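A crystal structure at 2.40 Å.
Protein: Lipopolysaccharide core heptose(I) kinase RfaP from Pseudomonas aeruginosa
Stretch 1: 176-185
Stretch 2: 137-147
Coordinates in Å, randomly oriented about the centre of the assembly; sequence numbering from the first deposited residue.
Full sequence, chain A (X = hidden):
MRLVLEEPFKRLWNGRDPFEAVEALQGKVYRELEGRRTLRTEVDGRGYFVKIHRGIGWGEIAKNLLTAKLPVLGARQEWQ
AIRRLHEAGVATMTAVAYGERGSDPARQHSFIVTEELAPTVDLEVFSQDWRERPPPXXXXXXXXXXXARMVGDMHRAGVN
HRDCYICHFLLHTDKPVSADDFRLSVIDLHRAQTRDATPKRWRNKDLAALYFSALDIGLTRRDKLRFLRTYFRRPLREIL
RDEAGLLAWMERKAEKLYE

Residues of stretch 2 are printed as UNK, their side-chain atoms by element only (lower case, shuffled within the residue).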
# COMPACT_ATOMS: atom_id res chain seq x y z
N PRO A 176 -12.51 -11.30 -11.44
CA PRO A 176 -13.12 -9.97 -11.33
C PRO A 176 -12.87 -9.39 -9.95
O PRO A 176 -12.89 -10.09 -8.93
CB PRO A 176 -14.61 -10.23 -11.58
CG PRO A 176 -14.80 -11.67 -11.33
CD PRO A 176 -13.52 -12.34 -11.71
N VAL A 177 -12.62 -8.08 -9.92
CA VAL A 177 -12.23 -7.37 -8.72
C VAL A 177 -13.46 -6.68 -8.14
O VAL A 177 -14.16 -5.95 -8.85
CB VAL A 177 -11.11 -6.37 -9.02
CG1 VAL A 177 -10.85 -5.48 -7.82
CG2 VAL A 177 -9.85 -7.10 -9.42
N SER A 178 -13.72 -6.91 -6.85
CA SER A 178 -14.77 -6.21 -6.12
C SER A 178 -14.24 -5.82 -4.75
O SER A 178 -13.15 -6.23 -4.35
CB SER A 178 -16.02 -7.07 -5.94
OG SER A 178 -15.95 -7.74 -4.68
N ALA A 179 -15.05 -5.06 -4.00
CA ALA A 179 -14.62 -4.63 -2.67
C ALA A 179 -14.51 -5.80 -1.70
O ALA A 179 -13.83 -5.70 -0.67
CB ALA A 179 -15.58 -3.58 -2.11
N ASP A 180 -15.18 -6.91 -2.00
CA ASP A 180 -15.19 -8.03 -1.08
C ASP A 180 -14.18 -9.09 -1.44
O ASP A 180 -13.86 -9.94 -0.61
CB ASP A 180 -16.59 -8.65 -1.02
CG ASP A 180 -17.62 -7.68 -0.51
OD1 ASP A 180 -17.34 -7.04 0.53
OD2 ASP A 180 -18.68 -7.53 -1.15
N ASP A 181 -13.64 -9.02 -2.65
CA ASP A 181 -12.76 -10.06 -3.15
C ASP A 181 -11.75 -9.43 -4.10
O ASP A 181 -12.09 -9.05 -5.23
CB ASP A 181 -13.58 -11.15 -3.82
CG ASP A 181 -12.82 -12.43 -3.96
OD1 ASP A 181 -12.55 -13.06 -2.91
OD2 ASP A 181 -12.49 -12.81 -5.12
N PHE A 182 -10.50 -9.31 -3.63
CA PHE A 182 -9.35 -8.86 -4.42
C PHE A 182 -8.09 -9.16 -3.63
O PHE A 182 -8.10 -9.14 -2.40
CB PHE A 182 -9.43 -7.37 -4.75
CG PHE A 182 -9.31 -6.47 -3.55
CD1 PHE A 182 -10.45 -6.06 -2.86
CD2 PHE A 182 -8.08 -6.02 -3.11
CE1 PHE A 182 -10.36 -5.23 -1.75
CE2 PHE A 182 -7.97 -5.18 -1.99
CZ PHE A 182 -9.12 -4.79 -1.31
N ARG A 183 -6.99 -9.42 -4.34
CA ARG A 183 -5.72 -9.64 -3.67
C ARG A 183 -4.62 -8.78 -4.28
O ARG A 183 -4.58 -8.57 -5.50
CB ARG A 183 -5.30 -11.11 -3.71
CG ARG A 183 -5.17 -11.70 -5.07
CD ARG A 183 -4.91 -13.19 -4.97
NE ARG A 183 -4.68 -13.77 -6.29
CZ ARG A 183 -3.50 -14.17 -6.73
NH1 ARG A 183 -2.42 -14.06 -5.97
NH2 ARG A 183 -3.40 -14.68 -7.96
N LEU A 184 -3.76 -8.27 -3.42
CA LEU A 184 -2.62 -7.46 -3.78
C LEU A 184 -1.34 -8.27 -3.64
O LEU A 184 -1.31 -9.29 -2.95
CB LEU A 184 -2.55 -6.20 -2.92
CG LEU A 184 -3.74 -5.25 -3.07
CD1 LEU A 184 -3.53 -3.98 -2.28
CD2 LEU A 184 -4.00 -4.92 -4.54
N SER A 185 -0.30 -7.85 -4.38
CA SER A 185 1.06 -8.29 -4.14
C SER A 185 1.96 -7.06 -4.18
O SER A 185 1.79 -6.19 -5.04
CB SER A 185 1.53 -9.30 -5.17
OG SER A 185 0.68 -10.42 -5.19
N UNK A 137 -17.03 3.70 -3.94
CA UNK A 137 -16.39 4.06 -2.66
C UNK A 137 -15.88 2.85 -1.89
O UNK A 137 -14.75 2.88 -1.40
c UNK A 137 -17.50 4.80 -1.91
c UNK A 137 -18.37 4.31 -4.07
c UNK A 137 -18.37 5.35 -2.99
N UNK A 138 -16.67 1.79 -1.79
CA UNK A 138 -16.25 0.66 -0.97
C UNK A 138 -15.02 -0.02 -1.57
O UNK A 138 -14.09 -0.38 -0.84
n UNK A 138 -18.70 -4.83 -0.68
c UNK A 138 -17.67 -0.63 0.69
n UNK A 138 -19.75 -2.90 -1.39
c UNK A 138 -19.02 -3.55 -0.49
c UNK A 138 -17.39 -0.33 -0.78
c UNK A 138 -18.90 -1.52 0.91
n UNK A 138 -18.61 -2.92 0.61
N UNK A 139 -14.99 -0.19 -2.90
CA UNK A 139 -13.78 -0.70 -3.53
C UNK A 139 -12.58 0.18 -3.20
O UNK A 139 -11.50 -0.32 -2.85
c UNK A 139 -13.95 -0.78 -5.04
c UNK A 139 -12.68 -1.33 -5.68
c UNK A 139 -12.35 -2.68 -5.07
c UNK A 139 -12.84 -1.45 -7.18
N UNK A 140 -12.76 1.49 -3.30
CA UNK A 140 -11.67 2.41 -3.01
C UNK A 140 -11.13 2.18 -1.60
O UNK A 140 -9.95 1.88 -1.41
c UNK A 140 -10.77 7.34 -2.87
c UNK A 140 -12.17 3.84 -3.19
n UNK A 140 -11.51 8.61 -2.63
c UNK A 140 -11.77 6.25 -3.05
c UNK A 140 -11.12 4.90 -2.97
N UNK A 141 -12.01 2.27 -0.60
CA UNK A 141 -11.56 2.16 0.78
C UNK A 141 -10.96 0.79 1.07
O UNK A 141 -9.96 0.68 1.79
c UNK A 141 -12.73 2.48 1.72
n UNK A 141 -17.67 4.64 1.33
c UNK A 141 -14.28 4.23 2.65
n UNK A 141 -16.08 6.23 1.79
c UNK A 141 -13.20 3.93 1.61
c UNK A 141 -16.46 4.96 1.76
n UNK A 141 -15.63 3.99 2.15
N UNK A 142 -11.51 -0.27 0.48
CA UNK A 142 -10.90 -1.59 0.66
C UNK A 142 -9.47 -1.63 0.13
O UNK A 142 -8.61 -2.27 0.75
c UNK A 142 -11.76 -2.64 -0.03
N UNK A 143 -9.19 -0.96 -0.99
CA UNK A 143 -7.82 -0.93 -1.51
C UNK A 143 -6.91 -0.09 -0.63
O UNK A 143 -5.81 -0.52 -0.26
c UNK A 143 -8.35 -1.43 -3.94
c UNK A 143 -7.82 -0.42 -2.95
c UNK A 143 -8.70 -0.77 -5.25
c UNK A 143 -7.33 -2.52 -4.16
N UNK A 144 -7.35 1.12 -0.27
CA UNK A 144 -6.60 1.93 0.69
C UNK A 144 -6.25 1.09 1.92
O UNK A 144 -5.10 1.10 2.38
c UNK A 144 -6.76 3.83 2.30
c UNK A 144 -7.41 3.17 1.10
c UNK A 144 -7.52 4.15 -0.06
N UNK A 145 -7.22 0.35 2.45
CA UNK A 145 -6.96 -0.39 3.69
C UNK A 145 -6.07 -1.59 3.43
O UNK A 145 -5.21 -1.91 4.25
c UNK A 145 -9.13 0.35 4.74
c UNK A 145 -8.27 -0.83 4.35
c UNK A 145 -10.34 -0.08 5.56
o UNK A 145 -11.27 0.74 5.73
o UNK A 145 -10.34 -1.25 6.02
N UNK A 146 -6.28 -2.27 2.30
CA UNK A 146 -5.44 -3.42 1.99
C UNK A 146 -3.97 -3.02 1.88
O UNK A 146 -3.08 -3.83 2.17
c UNK A 146 -5.92 -4.09 0.71
N UNK A 147 -3.68 -1.78 1.50
CA UNK A 147 -2.28 -1.39 1.42
C UNK A 147 -1.77 -1.02 2.79
O UNK A 147 -0.65 -1.37 3.17
c UNK A 147 -2.56 -0.68 -0.97
c UNK A 147 -0.61 0.16 0.36
c UNK A 147 -2.07 -0.25 0.40

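Position 137 carries three side-chain carbons, and they close a ring onto its own backbone N. It lies out of reach of stretch 1. A ring of this kind can only be proline, P137, at the start of this helical stretch.

Position 138 has three carbons, a nitrogen, then a carbon bearing two more nitrogens. That is a guanidinium group, so the residue is arginine. The CA-to-CB bond of R138 points sideways, but the end of the chain comes nearer. R138 NH1 lies 2.7 Å from D180 OD2 in a salt bridge, and it also gives a weak hydrogen bond to D180 OD1 at 2.9 Å. D180 OD2 sits at the edge of the guanidinium, while A179 CB covers one face.

Position 139 has four carbons, forked at the second, and no heteroatom. Its end approaches V177, the backbone of S178 and the ring of F182. The fork after one unbranched carbon marks leucine. In L139, CD1 is 3.7 Å from S178 C and 4.2 Å from V177 CG1. The backbone is close as well: N of L139 is 3.5 Å from A179 CB.

Position 140 has four carbons in a row ending in nitrogen, and it points away from stretch 1. This is lysine, K140. Its NZ is hydrogen-bonded elsewhere in the structure.

Position 141 shows a second guanidinium at the end of three carbons and a nitrogen. It is arginine, R141, and makes no contact with stretch 1. Its terminal nitrogens are also satisfied elsewhere.

Position 142 has a single side-chain carbon, directed toward stretch 1. One carbon means alanine. CB of A142 is 3.4 Å from F182 CE1, and its small size leaves room for the aromatic ring at this distance. The O of A142 lies at the ring edge, 3.3 Å from F182 CZ.

Position 143 has four carbons, forked at the second, reaching F182 and L184. It is leucine. L143 lies over one face of the F182 ring, with its CD2 3.5 Å from F182 CE2.

Position 144 has one carbon carrying two others. This is valine, V144, pointing away.

Position 145 has three carbons, the third bearing two oxygens. This is glutamate, E145, without a contact here.

Position 146 again has one carbon, pointing toward stretch 1. It is alanine. CB of A146 is 3.6 Å from F182 CE2 and 3.8 Å from L184 CD1.

Position 147 has one carbon carrying two others, close to L184. It is valine, and CG2 of V147 lies 3.7 Å from L184 CD1.

The contact joins a helix to a loop that runs into a strand. F182 and L184 pack against A142, L143, A146 and V147, while A179 and V177 meet L139. Polar pairing is confined to R138 and D180. The loop is braced internally, since D180 N donates to S178 OG at 2.9 Å. Apolar packing makes most of the contacts, with the salt bridge at one end.

Stretch 2, residues 137-147: PRLKRALVEAV
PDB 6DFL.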